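Local coordinates for arginyl-tRNA synthetase (Campylobacter jejuni, PDB 3FNR), which catalyses the ATP-dependent joining of L-arginine to tRNA(Arg), releasing AMP and diphosphate, as a monomeric class I aminoacyl-tRNA synthetase, at residues D173-T178 / Y219-I224; I210-E213 / G217-L220; L308-L313 / N335-I340; Q397-Y402 / S444-E449. The protein carries 1 engineered substitution. All blocks are in the same frame, centred on the assembly; numbering follows the deposited sequence.

Contact 1: D173-T178 / Y219-I224; sequences DALNAT and YLAADI. With SO4 (sulfate ion), chain C.
The first turns of helix 175-184 and helix 219-231 lie side by side; their nearest CA pairs, Leu175 with Ala222 and Thr178 with Ile224, are each 7.7 Å apart. This is a helix-helix contact in the class I catalytic domain. Leu175 and Thr178 supply one side of it, Ala221 and Ile224 the other. No hydrogen bond crosses between the segments, and the interface is apolar and small. Its tightest point is methyl on methyl: Thr178 CG2 lies 3.7 Å from Ile224 CG2. Both branches stand anti to their own backbone N, and the two side chains meet at a slant. The same torsion in Thr178 (chi1 -61°) turns OG1 back along its own helix, where it donates to Ala174 O at 3.2 Å. The polar end of the threonine is thus held within the turn, and the methyl faces the neighbouring helix. Leu175 makes a looser contact, with CD1 4.4 Å from Ala221 CB. Val225 extends the apolar surface, touching Ala174, Leu175 and Thr178. Ile224 also packs on Ile210 of strand 208-211 and Ala256 of helix 250-258. At the start of helix 219-231 sits a sulfate ion, probably from the crystallisation liquor. Tyr219 N donates to sulfate O1 at 3.2 Å, and the same oxygen stands over one face of the Tyr219 ring, 3.3 Å from its plane and nearer the CD1 side than the centre.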
# COMPACT_ATOMS: atom_id res chain seq x y z
N ASP A 173 -5.00 27.80 9.51
CA ASP A 173 -6.22 28.55 9.78
C ASP A 173 -7.29 27.71 10.49
O ASP A 173 -8.24 28.26 11.03
CB ASP A 173 -6.80 29.09 8.46
CG ASP A 173 -5.94 30.19 7.84
OD1 ASP A 173 -5.32 30.98 8.60
OD2 ASP A 173 -5.90 30.28 6.59
N ALA A 174 -7.12 26.39 10.49
CA ALA A 174 -8.15 25.46 10.99
C ALA A 174 -8.01 25.10 12.47
O ALA A 174 -8.85 24.38 13.03
CB ALA A 174 -8.17 24.20 10.14
N LEU A 175 -6.95 25.60 13.10
CA LEU A 175 -6.64 25.26 14.49
C LEU A 175 -7.68 25.79 15.48
O LEU A 175 -8.09 25.08 16.42
CB LEU A 175 -5.26 25.80 14.85
CG LEU A 175 -4.78 25.66 16.30
CD1 LEU A 175 -4.72 24.19 16.74
CD2 LEU A 175 -3.43 26.32 16.44
N ASN A 176 -8.10 27.03 15.26
CA ASN A 176 -9.04 27.68 16.15
C ASN A 176 -10.39 26.96 16.23
O ASN A 176 -10.91 26.77 17.34
CB ASN A 176 -9.20 29.17 15.82
CG ASN A 176 -8.05 30.00 16.38
OD1 ASN A 176 -6.87 29.71 16.13
ND2 ASN A 176 -8.38 31.04 17.14
N ALA A 177 -10.92 26.54 15.08
CA ALA A 177 -12.18 25.79 15.01
C ALA A 177 -12.10 24.45 15.76
O ALA A 177 -13.08 24.02 16.36
CB ALA A 177 -12.58 25.58 13.56
N THR A 178 -10.92 23.83 15.73
CA THR A 178 -10.65 22.60 16.47
C THR A 178 -10.68 22.85 17.98
O THR A 178 -11.36 22.14 18.72
CB THR A 178 -9.29 21.97 16.05
OG1 THR A 178 -9.33 21.63 14.66
CG2 THR A 178 -8.97 20.72 16.88
N TYR A 219 2.49 18.67 17.58
CA TYR A 219 2.24 17.67 16.54
C TYR A 219 0.88 17.02 16.74
O TYR A 219 0.17 16.74 15.78
CB TYR A 219 3.34 16.59 16.51
CG TYR A 219 4.72 17.09 16.18
CD1 TYR A 219 5.77 16.96 17.09
CD2 TYR A 219 4.99 17.70 14.94
CE1 TYR A 219 7.06 17.43 16.79
CE2 TYR A 219 6.27 18.17 14.63
CZ TYR A 219 7.30 18.03 15.56
OH TYR A 219 8.57 18.49 15.27
N LEU A 220 0.52 16.78 18.01
CA LEU A 220 -0.79 16.21 18.32
C LEU A 220 -1.92 17.12 17.85
O LEU A 220 -2.87 16.66 17.23
CB LEU A 220 -0.92 15.94 19.82
CG LEU A 220 -2.22 15.26 20.26
CD1 LEU A 220 -2.30 13.86 19.71
CD2 LEU A 220 -2.32 15.22 21.75
N ALA A 221 -1.77 18.42 18.13
CA ALA A 221 -2.74 19.44 17.70
C ALA A 221 -2.97 19.38 16.19
O ALA A 221 -4.10 19.29 15.74
CB ALA A 221 -2.29 20.84 18.12
N ALA A 222 -1.87 19.40 15.44
CA ALA A 222 -1.87 19.29 13.98
C ALA A 222 -2.59 18.02 13.52
O ALA A 222 -3.36 18.05 12.56
CB ALA A 222 -0.44 19.31 13.46
N ASP A 223 -2.33 16.92 14.23
CA ASP A 223 -2.93 15.62 13.91
C ASP A 223 -4.43 15.61 14.15
O ASP A 223 -5.20 15.10 13.33
CB ASP A 223 -2.22 14.52 14.70
CG ASP A 223 -2.22 13.17 13.97
OD1 ASP A 223 -2.63 13.11 12.78
OD2 ASP A 223 -1.80 12.17 14.59
N ILE A 224 -4.85 16.19 15.28
CA ILE A 224 -6.27 16.34 15.62
C ILE A 224 -7.05 17.18 14.59
O ILE A 224 -8.12 16.75 14.11
CB ILE A 224 -6.46 16.94 17.03
CG1 ILE A 224 -5.89 15.97 18.08
CG2 ILE A 224 -7.93 17.18 17.31
CD1 ILE A 224 -5.96 16.50 19.47
S SO4 C . 5.64 19.14 19.93
O1 SO4 C . 5.24 19.81 18.69
O2 SO4 C . 7.05 18.80 19.82
O3 SO4 C . 5.44 20.04 21.06
O4 SO4 C . 4.86 17.93 20.13

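Contact 2: I210-E213 / G217-L220; sequences IIRE and GTYL. With SO4 (sulfate ion), chain C.
Ile210 O is gripped by the backbone N of Thr218 and approached by its OG1. Thr218 N donates to Ile210 O at 2.9 Å, with an N-H...O angle of 155°. Thr218 OG1 is hydrogen-bonded to Val209 O; Ile210 O, 3.2 Å from Thr218 OG1, is a second possible acceptor, and the proton is not settled between them. Gly217 CA adds a C-H...O contact to Ile210 O. Thr218 is the N-cap of helix 219-231: chi1 57° folds OG1 back over the backbone, where it accepts from Ala221 N. The Thr218 methyl CG2 meets Arg212 CG at 3.9 Å. Arg212 bends at chi2 and chi3 and reaches the sulfate ion, where NE makes a weak hydrogen bond to sulfate O3 at 3.0 Å. This basic side chain and the amino end of the helix thus both face the anion. On the apolar side, Ile210 CD1 meets Leu220 CD2 at 3.9 Å, and Ile211 CD1 rests on Gly217 CA at 3.8 Å. Ile211 and Gly217 form a single backbone bridge. Ile210 and Ile211 share Ile195 of strand 194-197 as partner, a classic beta bulge. Ile210 also packs on Leu179 and Ile211 on Leu175, so the strand end lies against helix 175-184 as well as helix 219-231.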
# COMPACT_ATOMS: atom_id res chain seq x y z
N ILE A 210 -1.87 20.33 23.78
CA ILE A 210 -2.35 20.80 22.49
C ILE A 210 -1.59 22.07 22.08
O ILE A 210 -1.03 22.14 20.99
CB ILE A 210 -3.88 21.07 22.51
CG1 ILE A 210 -4.65 19.78 22.78
CG2 ILE A 210 -4.35 21.67 21.19
CD1 ILE A 210 -4.20 18.58 21.92
N ILE A 211 -1.59 23.07 22.95
CA ILE A 211 -0.88 24.32 22.70
C ILE A 211 0.21 24.49 23.76
O ILE A 211 -0.06 24.41 24.96
CB ILE A 211 -1.82 25.55 22.71
CG1 ILE A 211 -3.04 25.33 21.79
CG2 ILE A 211 -1.07 26.84 22.34
CD1 ILE A 211 -2.72 25.11 20.31
N ARG A 212 1.43 24.72 23.30
CA ARG A 212 2.57 24.97 24.18
C ARG A 212 2.46 26.35 24.81
O ARG A 212 1.67 27.19 24.37
CB ARG A 212 3.87 24.90 23.39
CG ARG A 212 4.21 23.58 22.74
CD ARG A 212 4.98 23.86 21.45
NE ARG A 212 6.11 22.95 21.24
CZ ARG A 212 7.08 23.15 20.36
NH1 ARG A 212 7.08 24.24 19.59
NH2 ARG A 212 8.06 22.27 20.24
N GLU A 213 3.30 26.60 25.82
CA GLU A 213 3.47 27.90 26.48
C GLU A 213 3.92 28.99 25.50
O GLU A 213 3.83 30.18 25.78
CB GLU A 213 4.47 27.77 27.64
CG GLU A 213 5.96 27.61 27.25
CD GLU A 213 6.30 26.30 26.53
OE1 GLU A 213 7.04 26.34 25.53
OE2 GLU A 213 5.82 25.22 26.96
N GLY A 217 0.93 25.30 18.33
CA GLY A 217 0.33 23.97 18.34
C GLY A 217 1.38 22.87 18.34
O GLY A 217 2.47 23.04 17.77
N THR A 218 1.06 21.76 18.99
CA THR A 218 1.93 20.59 18.99
C THR A 218 1.69 19.73 17.74
O THR A 218 0.80 20.01 16.95
CB THR A 218 1.70 19.75 20.24
OG1 THR A 218 0.32 19.37 20.31
CG2 THR A 218 2.07 20.54 21.48
N TYR A 219 2.49 18.67 17.58
CA TYR A 219 2.24 17.67 16.54
C TYR A 219 0.88 17.02 16.74
O TYR A 219 0.17 16.74 15.78
CB TYR A 219 3.34 16.59 16.51
CG TYR A 219 4.72 17.09 16.18
CD1 TYR A 219 5.77 16.96 17.09
CD2 TYR A 219 4.99 17.70 14.94
CE1 TYR A 219 7.06 17.43 16.79
CE2 TYR A 219 6.27 18.17 14.63
CZ TYR A 219 7.30 18.03 15.56
OH TYR A 219 8.57 18.49 15.27
N LEU A 220 0.52 16.78 18.01
CA LEU A 220 -0.79 16.21 18.32
C LEU A 220 -1.92 17.12 17.85
O LEU A 220 -2.87 16.66 17.23
CB LEU A 220 -0.92 15.94 19.82
CG LEU A 220 -2.22 15.26 20.26
CD1 LEU A 220 -2.30 13.86 19.71
CD2 LEU A 220 -2.32 15.22 21.75
S SO4 C . 5.64 19.14 19.93
O1 SO4 C . 5.24 19.81 18.69
O2 SO4 C . 7.05 18.80 19.82
O3 SO4 C . 5.44 20.04 21.06
O4 SO4 C . 4.86 17.93 20.13

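Contact 3: L308-L313 / N335-I340; sequences LRYIFL and NPVYYI
Pro336, Val337 and Ile340 approach the Tyr310 ring obliquely. Pro336 lies at the phenol end: its CB is 3.4 Å from Tyr310 OH and 3.5 Å from Tyr310 CZ. The proline ring and the tyrosine side chain cross at about a right angle. At the root of the side chain, Val337 CG2 lies 3.8 Å from Tyr310 CB, and these two side chains run past each other in opposite directions. Ile340, one turn further along helix 336-353, brings CD1 to 3.8 Å from Tyr310 CE2. Tyr310 holds CG anti to its backbone N (chi1 -170°), which carries the ring out from helix 305-311 to the first turn of the other helix. The backbones stay apart, with Tyr310 CA 7.1 Å from Val337 CA. Asn335 is the N-cap, and Pro336 and Val337 are the first two residues after it, so the tyrosine packs on the start of helix 336-353. Pro400 and Lys404 of helix 398-416 also touch Tyr310, while Leu403 touches Ile340. No hydrogen bond links the two segments. One aromatic side chain joins the helices; between these two segments its hydroxyl meets only proline carbons, and the contact is van der Waals in kind.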
# COMPACT_ATOMS: atom_id res chain seq x y z
N LEU A 308 7.77 -7.51 -4.72
CA LEU A 308 7.45 -6.60 -3.61
C LEU A 308 5.98 -6.69 -3.23
O LEU A 308 5.64 -6.83 -2.05
CB LEU A 308 7.79 -5.14 -3.96
CG LEU A 308 7.75 -4.19 -2.75
CD1 LEU A 308 9.13 -3.94 -2.20
CD2 LEU A 308 7.10 -2.88 -3.11
N ARG A 309 5.12 -6.65 -4.25
CA ARG A 309 3.69 -6.71 -4.05
C ARG A 309 3.26 -8.05 -3.45
O ARG A 309 2.24 -8.11 -2.78
CB ARG A 309 2.95 -6.44 -5.37
CG ARG A 309 3.09 -5.01 -5.95
CD ARG A 309 2.66 -3.92 -4.98
NE ARG A 309 1.24 -4.01 -4.63
CZ ARG A 309 0.29 -3.17 -5.06
NH1 ARG A 309 0.60 -2.16 -5.86
NH2 ARG A 309 -0.97 -3.34 -4.67
N TYR A 310 4.03 -9.10 -3.70
CA TYR A 310 3.70 -10.42 -3.16
C TYR A 310 4.18 -10.55 -1.72
O TYR A 310 3.39 -10.84 -0.83
CB TYR A 310 4.28 -11.56 -4.01
CG TYR A 310 3.73 -12.91 -3.57
CD1 TYR A 310 4.30 -13.62 -2.49
CD2 TYR A 310 2.62 -13.46 -4.19
CE1 TYR A 310 3.77 -14.84 -2.07
CE2 TYR A 310 2.08 -14.67 -3.78
CZ TYR A 310 2.66 -15.36 -2.72
OH TYR A 310 2.12 -16.56 -2.33
N ILE A 311 5.48 -10.36 -1.53
CA ILE A 311 6.15 -10.57 -0.27
C ILE A 311 5.50 -9.75 0.82
O ILE A 311 5.19 -10.27 1.89
CB ILE A 311 7.65 -10.21 -0.38
CG1 ILE A 311 8.38 -11.22 -1.27
CG2 ILE A 311 8.32 -10.17 0.99
CD1 ILE A 311 9.71 -10.71 -1.82
N PHE A 312 5.24 -8.47 0.53
CA PHE A 312 4.75 -7.54 1.55
C PHE A 312 3.26 -7.71 1.90
O PHE A 312 2.76 -7.07 2.83
CB PHE A 312 5.12 -6.10 1.20
CG PHE A 312 6.57 -5.77 1.50
CD1 PHE A 312 6.93 -5.22 2.72
CD2 PHE A 312 7.57 -6.07 0.58
CE1 PHE A 312 8.26 -4.94 3.01
CE2 PHE A 312 8.90 -5.80 0.88
CZ PHE A 312 9.24 -5.23 2.09
N LEU A 313 2.58 -8.57 1.15
CA LEU A 313 1.18 -8.89 1.41
C LEU A 313 1.02 -10.28 2.04
O LEU A 313 -0.07 -10.63 2.49
CB LEU A 313 0.40 -8.84 0.10
CG LEU A 313 -1.09 -8.56 0.19
CD1 LEU A 313 -1.34 -7.09 0.52
CD2 LEU A 313 -1.74 -8.94 -1.12
N ASN A 335 9.31 -20.11 -5.10
CA ASN A 335 9.12 -18.77 -5.67
C ASN A 335 7.68 -18.62 -6.15
O ASN A 335 7.36 -18.92 -7.31
CB ASN A 335 10.11 -18.50 -6.81
CG ASN A 335 10.03 -17.06 -7.34
OD1 ASN A 335 9.28 -16.22 -6.85
ND2 ASN A 335 10.83 -16.78 -8.36
N PRO A 336 6.79 -18.14 -5.25
CA PRO A 336 5.37 -18.18 -5.54
C PRO A 336 4.96 -17.31 -6.72
O PRO A 336 4.08 -17.71 -7.46
CB PRO A 336 4.73 -17.69 -4.24
CG PRO A 336 5.81 -17.85 -3.19
CD PRO A 336 7.05 -17.52 -3.94
N VAL A 337 5.61 -16.18 -6.92
CA VAL A 337 5.31 -15.33 -8.08
C VAL A 337 5.57 -16.06 -9.40
O VAL A 337 4.74 -16.01 -10.32
CB VAL A 337 6.09 -13.99 -8.08
CG1 VAL A 337 5.45 -12.98 -9.05
CG2 VAL A 337 6.17 -13.42 -6.67
N TYR A 338 6.73 -16.73 -9.49
CA TYR A 338 7.08 -17.54 -10.66
C TYR A 338 6.03 -18.61 -10.86
O TYR A 338 5.48 -18.76 -11.94
CB TYR A 338 8.46 -18.21 -10.50
CG TYR A 338 8.73 -19.29 -11.56
CD1 TYR A 338 8.43 -20.64 -11.31
CD2 TYR A 338 9.27 -18.95 -12.80
CE1 TYR A 338 8.65 -21.62 -12.28
CE2 TYR A 338 9.50 -19.93 -13.78
CZ TYR A 338 9.19 -21.26 -13.51
OH TYR A 338 9.41 -22.23 -14.46
N TYR A 339 5.78 -19.34 -9.78
CA TYR A 339 4.96 -20.53 -9.77
C TYR A 339 3.52 -20.23 -10.18
O TYR A 339 2.93 -20.96 -10.99
CB TYR A 339 5.03 -21.18 -8.39
CG TYR A 339 4.59 -22.63 -8.34
CD1 TYR A 339 3.56 -23.03 -7.49
CD2 TYR A 339 5.21 -23.60 -9.13
CE1 TYR A 339 3.15 -24.35 -7.43
CE2 TYR A 339 4.81 -24.94 -9.08
CZ TYR A 339 3.78 -25.30 -8.22
OH TYR A 339 3.35 -26.61 -8.14
N ILE A 340 2.98 -19.13 -9.65
CA ILE A 340 1.62 -18.70 -9.99
C ILE A 340 1.57 -18.23 -11.44
O ILE A 340 0.69 -18.66 -12.19
CB ILE A 340 1.07 -17.63 -9.00
CG1 ILE A 340 0.96 -18.21 -7.59
CG2 ILE A 340 -0.28 -17.13 -9.46
CD1 ILE A 340 0.96 -17.18 -6.47

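Contact 4: Q397-Y402 / S444-E449; sequences QKIPDY and SLMGIE
The Met446 side chain, just after the last turn of helix 425-445, lies against Ile399 and Pro400 at the start of helix 398-416, in the all-helical DALR anticodon-binding domain. The Met446 and Ile399 side chains point in opposite directions and slide past each other. The branch methyl Ile399 CG2 touches the thioether, 4.0 Å from Met446 SD and 4.1 Å from Met446 CG. The methionine chain is extended as far as the sulfur and then bends (chi3 57°), which takes its terminal methyl toward the proline. The methionine tip crosses the proline ring at an angle. The contact is wholly apolar and involves a few atoms, while the backbones remain 8.3 Å apart from Ile399 CA to Met446 CA. Met446 lies within the Schellman motif that ends helix 425-445. Gly447, with positive phi, is its C-prime residue; Ile448 N bonds to Phe443 O, and Gly447 N bonds weakly to Ser444 O. Met446 therefore stands at the point where the chain leaves the helix. Leu387 of helix 383-393 and Leu62 of helix 50-65 each touch both Ile399 and Leu445. Tyr310 touches both Pro400 and Met446. The proline meets the methionine through its ring carbon, Pro400 CG, which lies 4.1 Å from Met446 CE.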
# COMPACT_ATOMS: atom_id res chain seq x y z
N GLN A 397 -3.66 -11.26 3.16
CA GLN A 397 -2.81 -12.42 2.90
C GLN A 397 -3.58 -13.65 2.42
O GLN A 397 -2.97 -14.58 1.90
CB GLN A 397 -1.94 -12.77 4.12
CG GLN A 397 -2.65 -13.53 5.25
CD GLN A 397 -3.55 -12.64 6.10
OE1 GLN A 397 -3.46 -11.40 6.06
NE2 GLN A 397 -4.42 -13.26 6.88
N LYS A 398 -4.90 -13.64 2.58
CA LYS A 398 -5.78 -14.65 1.98
C LYS A 398 -5.72 -14.64 0.45
O LYS A 398 -5.98 -15.65 -0.20
CB LYS A 398 -7.23 -14.47 2.45
CG LYS A 398 -7.47 -14.60 3.96
CD LYS A 398 -7.91 -16.00 4.36
CE LYS A 398 -8.35 -16.08 5.83
NZ LYS A 398 -9.58 -15.28 6.10
N ILE A 399 -5.41 -13.48 -0.13
CA ILE A 399 -5.28 -13.40 -1.59
C ILE A 399 -4.05 -14.19 -2.14
O ILE A 399 -4.24 -15.07 -2.99
CB ILE A 399 -5.37 -11.94 -2.15
CG1 ILE A 399 -6.64 -11.23 -1.67
CG2 ILE A 399 -5.33 -11.93 -3.67
CD1 ILE A 399 -6.70 -9.73 -2.06
N PRO A 400 -2.80 -13.90 -1.66
CA PRO A 400 -1.68 -14.79 -2.01
C PRO A 400 -1.88 -16.27 -1.64
O PRO A 400 -1.48 -17.14 -2.41
CB PRO A 400 -0.50 -14.22 -1.21
CG PRO A 400 -0.85 -12.82 -0.94
CD PRO A 400 -2.34 -12.75 -0.86
N ASP A 401 -2.48 -16.54 -0.48
CA ASP A 401 -2.76 -17.92 -0.04
C ASP A 401 -3.66 -18.68 -1.02
O ASP A 401 -3.41 -19.86 -1.30
CB ASP A 401 -3.41 -17.95 1.34
CG ASP A 401 -2.45 -17.57 2.46
OD1 ASP A 401 -2.93 -17.40 3.61
OD2 ASP A 401 -1.23 -17.44 2.21
N TYR A 402 -4.70 -18.01 -1.51
CA TYR A 402 -5.63 -18.57 -2.47
C TYR A 402 -4.88 -18.93 -3.75
O TYR A 402 -5.05 -20.02 -4.30
CB TYR A 402 -6.75 -17.56 -2.79
CG TYR A 402 -7.61 -17.92 -3.99
CD1 TYR A 402 -8.67 -18.82 -3.88
CD2 TYR A 402 -7.35 -17.38 -5.25
CE1 TYR A 402 -9.44 -19.17 -4.99
CE2 TYR A 402 -8.10 -17.72 -6.36
CZ TYR A 402 -9.15 -18.62 -6.23
OH TYR A 402 -9.90 -18.94 -7.34
N SER A 444 -4.27 -8.98 -10.36
CA SER A 444 -4.45 -7.56 -10.72
C SER A 444 -4.82 -6.70 -9.51
O SER A 444 -4.46 -5.51 -9.47
CB SER A 444 -5.49 -7.39 -11.83
OG SER A 444 -6.80 -7.64 -11.36
N LEU A 445 -5.50 -7.30 -8.53
CA LEU A 445 -5.85 -6.62 -7.28
C LEU A 445 -4.63 -6.45 -6.38
O LEU A 445 -4.65 -5.64 -5.44
CB LEU A 445 -6.95 -7.39 -6.53
CG LEU A 445 -8.27 -7.60 -7.29
CD1 LEU A 445 -9.28 -8.37 -6.44
CD2 LEU A 445 -8.86 -6.26 -7.78
N MET A 446 -3.59 -7.22 -6.67
CA MET A 446 -2.28 -7.09 -6.01
C MET A 446 -1.34 -6.21 -6.85
O MET A 446 -0.16 -6.08 -6.53
CB MET A 446 -1.64 -8.47 -5.81
CG MET A 446 -2.36 -9.42 -4.85
SD MET A 446 -1.59 -11.06 -4.77
CE MET A 446 0.08 -10.70 -4.30
N GLY A 447 -1.86 -5.61 -7.92
CA GLY A 447 -1.04 -4.77 -8.80
C GLY A 447 -0.02 -5.54 -9.62
O GLY A 447 1.03 -5.00 -10.00
N ILE A 448 -0.33 -6.80 -9.89
CA ILE A 448 0.53 -7.70 -10.66
C ILE A 448 -0.23 -8.11 -11.92
O ILE A 448 -1.38 -8.56 -11.83
CB ILE A 448 0.90 -8.96 -9.84
CG1 ILE A 448 1.70 -8.57 -8.59
CG2 ILE A 448 1.66 -9.97 -10.70
CD1 ILE A 448 1.98 -9.72 -7.64
N GLU A 449 0.41 -7.95 -13.07
CA GLU A 449 -0.14 -8.39 -14.35
C GLU A 449 0.35 -9.81 -14.66
O GLU A 449 1.56 -10.06 -14.68
CB GLU A 449 0.28 -7.41 -15.44
CG GLU A 449 -0.28 -7.69 -16.83
CD GLU A 449 0.19 -6.67 -17.87
OE1 GLU A 449 0.02 -6.93 -19.08
OE2 GLU A 449 0.72 -5.60 -17.48

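How the contacts relate
The contacts form two pairs. Contacts 1 and 2 have centres 9 Å apart and share Tyr219 and Leu220 at the start of helix 219-231; both also touch the sulfate. Contacts 3 and 4 have centres 8 Å apart and touch directly, as where Tyr310 CD2 lies 3.7 Å from Met446 CE. The centres of contacts 2 and 3 are about 44 Å from each other, on opposite sides of the chain's centre. Residues 210-220 of contact 2 lie within the 173-224 span of contact 1; contact 3 and then contact 4 come later. Contact 4 belongs to the DALR anticodon-binding domain, and contact 3, in the catalytic part, meets it, consistent with a junction between the two.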